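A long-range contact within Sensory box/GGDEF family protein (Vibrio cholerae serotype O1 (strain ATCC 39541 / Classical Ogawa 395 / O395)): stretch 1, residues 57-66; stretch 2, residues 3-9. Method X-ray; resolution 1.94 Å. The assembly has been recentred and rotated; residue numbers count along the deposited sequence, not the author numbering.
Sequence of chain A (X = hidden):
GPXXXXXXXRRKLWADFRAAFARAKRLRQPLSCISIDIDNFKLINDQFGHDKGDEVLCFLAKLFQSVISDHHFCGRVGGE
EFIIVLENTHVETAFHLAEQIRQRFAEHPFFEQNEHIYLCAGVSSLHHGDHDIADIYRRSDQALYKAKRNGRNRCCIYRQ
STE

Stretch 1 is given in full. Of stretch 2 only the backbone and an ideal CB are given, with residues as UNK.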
# COMPACT_ATOMS: atom_id res chain seq x y z
N LEU A 57 -3.24 6.66 10.51
CA LEU A 57 -3.52 5.35 9.92
C LEU A 57 -4.96 5.33 9.38
O LEU A 57 -5.21 4.88 8.27
CB LEU A 57 -3.35 4.24 10.96
CG LEU A 57 -1.96 4.03 11.58
CD1 LEU A 57 -2.03 3.07 12.74
CD2 LEU A 57 -1.01 3.55 10.55
N CYS A 58 -5.88 5.88 10.16
CA CYS A 58 -7.27 5.90 9.75
C CYS A 58 -7.52 6.73 8.51
O CYS A 58 -8.23 6.28 7.60
CB CYS A 58 -8.14 6.41 10.89
SG CYS A 58 -8.40 5.16 12.14
N PHE A 59 -6.93 7.92 8.46
CA PHE A 59 -6.99 8.78 7.29
C PHE A 59 -6.42 8.09 6.06
O PHE A 59 -6.96 8.22 4.96
CB PHE A 59 -6.26 10.10 7.53
CG PHE A 59 -6.20 10.98 6.31
CD1 PHE A 59 -7.26 11.82 6.00
CD2 PHE A 59 -5.12 10.91 5.44
CE1 PHE A 59 -7.23 12.61 4.86
CE2 PHE A 59 -5.09 11.70 4.29
CZ PHE A 59 -6.14 12.53 4.00
N LEU A 60 -5.31 7.36 6.24
CA LEU A 60 -4.68 6.68 5.10
C LEU A 60 -5.60 5.60 4.55
O LEU A 60 -5.74 5.44 3.32
CB LEU A 60 -3.34 6.05 5.50
CG LEU A 60 -2.61 5.33 4.37
CD1 LEU A 60 -2.38 6.24 3.18
CD2 LEU A 60 -1.26 4.70 4.84
N ALA A 61 -6.24 4.86 5.46
CA ALA A 61 -7.21 3.86 5.05
C ALA A 61 -8.38 4.52 4.32
O ALA A 61 -8.82 4.01 3.27
CB ALA A 61 -7.72 3.08 6.25
N LYS A 62 -8.89 5.62 4.86
CA LYS A 62 -9.98 6.35 4.19
C LYS A 62 -9.52 6.79 2.80
O LYS A 62 -10.25 6.68 1.81
CB LYS A 62 -10.42 7.57 5.00
CG LYS A 62 -11.19 7.25 6.27
CD LYS A 62 -11.77 8.52 6.94
CE LYS A 62 -10.73 9.46 7.56
NZ LYS A 62 -10.12 8.91 8.82
N LEU A 63 -8.28 7.22 2.73
CA LEU A 63 -7.68 7.68 1.48
C LEU A 63 -7.64 6.59 0.41
O LEU A 63 -7.92 6.88 -0.76
CB LEU A 63 -6.25 8.19 1.75
CG LEU A 63 -5.55 8.96 0.62
CD1 LEU A 63 -6.45 10.13 0.11
CD2 LEU A 63 -4.17 9.46 1.09
N PHE A 64 -7.34 5.35 0.81
CA PHE A 64 -7.31 4.25 -0.15
C PHE A 64 -8.66 4.14 -0.86
O PHE A 64 -8.71 4.02 -2.09
CB PHE A 64 -6.99 2.92 0.53
CG PHE A 64 -5.62 2.84 1.15
CD1 PHE A 64 -4.60 3.66 0.72
CD2 PHE A 64 -5.36 1.89 2.12
CE1 PHE A 64 -3.33 3.57 1.28
CE2 PHE A 64 -4.09 1.77 2.69
CZ PHE A 64 -3.07 2.61 2.27
N GLN A 65 -9.73 4.15 -0.08
CA GLN A 65 -11.09 4.09 -0.60
C GLN A 65 -11.44 5.21 -1.58
O GLN A 65 -12.04 4.96 -2.62
CB GLN A 65 -12.11 4.12 0.54
CG GLN A 65 -12.21 2.88 1.40
CD GLN A 65 -13.23 3.05 2.53
OE1 GLN A 65 -12.86 3.12 3.71
NE2 GLN A 65 -14.51 3.18 2.17
N SER A 66 -11.09 6.43 -1.19
CA SER A 66 -11.40 7.63 -1.98
C SER A 66 -10.70 7.62 -3.33
O SER A 66 -11.29 7.96 -4.36
CB SER A 66 -10.98 8.87 -1.19
OG SER A 66 -11.02 10.03 -2.02
N UNK A 3 -14.62 0.97 11.00
CA UNK A 3 -14.60 -0.19 10.12
C UNK A 3 -13.38 -0.19 9.18
O UNK A 3 -13.27 -1.05 8.31
CB UNK A 3 -15.89 -0.23 9.30
N UNK A 4 -12.49 0.78 9.36
CA UNK A 4 -11.24 0.83 8.60
C UNK A 4 -10.25 -0.22 9.13
O UNK A 4 -9.48 -0.77 8.36
CB UNK A 4 -10.63 2.23 8.67
N UNK A 5 -10.32 -0.53 10.43
CA UNK A 5 -9.56 -1.65 10.99
C UNK A 5 -10.20 -2.98 10.61
O UNK A 5 -9.62 -4.05 10.77
CB UNK A 5 -9.46 -1.53 12.51
N UNK A 6 -11.40 -2.90 10.06
CA UNK A 6 -12.06 -4.09 9.57
C UNK A 6 -11.73 -4.26 8.09
O UNK A 6 -11.39 -5.38 7.66
CB UNK A 6 -13.57 -4.01 9.79
N UNK A 7 -11.76 -3.18 7.32
CA UNK A 7 -11.43 -3.29 5.91
C UNK A 7 -9.94 -3.55 5.69
O UNK A 7 -9.55 -4.04 4.62
CB UNK A 7 -11.85 -2.02 5.17
N UNK A 8 -9.10 -3.29 6.69
CA UNK A 8 -7.67 -3.50 6.49
C UNK A 8 -7.14 -4.61 7.42
O UNK A 8 -5.96 -4.62 7.77
CB UNK A 8 -6.91 -2.20 6.73
N UNK A 9 -8.02 -5.56 7.74
CA UNK A 9 -7.66 -6.68 8.61
C UNK A 9 -6.55 -7.49 7.95
O UNK A 9 -6.65 -7.81 6.77
CB UNK A 9 -8.87 -7.56 8.90

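At position 3 the CA-to-CB bond runs sideways to stretch 1, and nothing there comes within 5.5 Å of the ideal CB. Stretch 1 sets no demand, and many residues would fit. The residue is Ser-3, poorly ordered. Its OG donates a hydrogen bond to the side chain at position 6.

Position 4 points toward stretch 1. Its ideal CB is 3.9 Å from Ala-61 CB and 4.8 Å from Cys-58 O. Lys-62 N donates to Cys-58 O at 2.9 Å within the helix, so the site offers mainly an apolar surface: the Ala-61 methyl, Cys-58 SG and the aliphatic part of Lys-62. Leucine, isoleucine, valine or methionine would all be reasonable. The residue is Leu-4. Its CD1 lies 3.2 Å from Cys-58 SG, a tight apolar contact, and its CD2 is 4.5 Å from Lys-62 CG. Of stretch 2, it has the largest area covered by stretch 1. Both chi angles sit between wells and the residue is poorly ordered, so its fit deserves caution.

Position 5 points sideways, with no atom of stretch 1 within 5.5 Å of its ideal CB. Many side chains would do, polar ones included. The residue is Thr-5, with chi1 in p.

Position 6 is out of reach of stretch 1, which sets no demand here. Many residues would do, polar ones among them. The residue is Gln-6. Its OE1 accepts the hydrogen bond from Ser-3 OG at 2.9 Å.

Position 7 points toward stretch 1, but its ideal CB stays 5.4 Å from the nearest atom, Gln-65 OE1. A long side chain is needed to make contact. A donor such as lysine, arginine or glutamine could approach that oxygen; an apolar chain could pack beside the glutamine. The residue is Leu-7, in rotamer mt. Its CD1 comes to 3.7 Å from Gln-65 OE1, a contact without a hydrogen bond.

Position 8 is the first to leave helical phi/psi, at -115/30. Its CA-to-CB bond points toward stretch 1, and its ideal CB lies 5.4 Å from Ala-61 CB. A small or medium apolar residue suits this gap. The residue is Cys-8, whose SG lies 4.2 Å from Ala-61 CB. It is also covalently bonded to a group elsewhere in the structure.

Position 9 is out of reach of stretch 1. It directly precedes another helix, where Asn, Asp, Ser or Thr commonly caps. Asn-9 does so, capping a backbone N just past the stretch.

Stretch 2, residues 3-9: SLTQLCN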
# COMPACT_ATOMS: atom_id res chain seq x y z
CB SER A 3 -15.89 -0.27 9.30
OG SER A 3 -16.02 -1.55 8.69
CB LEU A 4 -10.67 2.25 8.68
CG LEU A 4 -11.14 3.00 9.94
CD1 LEU A 4 -10.14 2.75 11.02
CD2 LEU A 4 -11.47 4.48 9.77
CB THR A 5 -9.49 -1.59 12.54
OG1 THR A 5 -10.69 -2.15 13.10
CG2 THR A 5 -9.33 -0.15 13.01
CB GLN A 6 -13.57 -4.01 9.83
CG GLN A 6 -13.93 -4.30 11.30
CD GLN A 6 -15.40 -4.15 11.63
OE1 GLN A 6 -16.14 -3.44 10.95
NE2 GLN A 6 -15.85 -4.85 12.67
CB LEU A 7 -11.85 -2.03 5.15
CG LEU A 7 -13.36 -1.73 5.14
CD1 LEU A 7 -13.62 -0.35 4.55
CD2 LEU A 7 -14.13 -2.82 4.38
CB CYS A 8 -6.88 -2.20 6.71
SG CYS A 8 -7.03 -0.96 5.36
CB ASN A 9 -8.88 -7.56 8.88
CG ASN A 9 -8.57 -8.73 9.81
OD1 ASN A 9 -8.34 -9.87 9.36
ND2 ASN A 9 -8.58 -8.45 11.11
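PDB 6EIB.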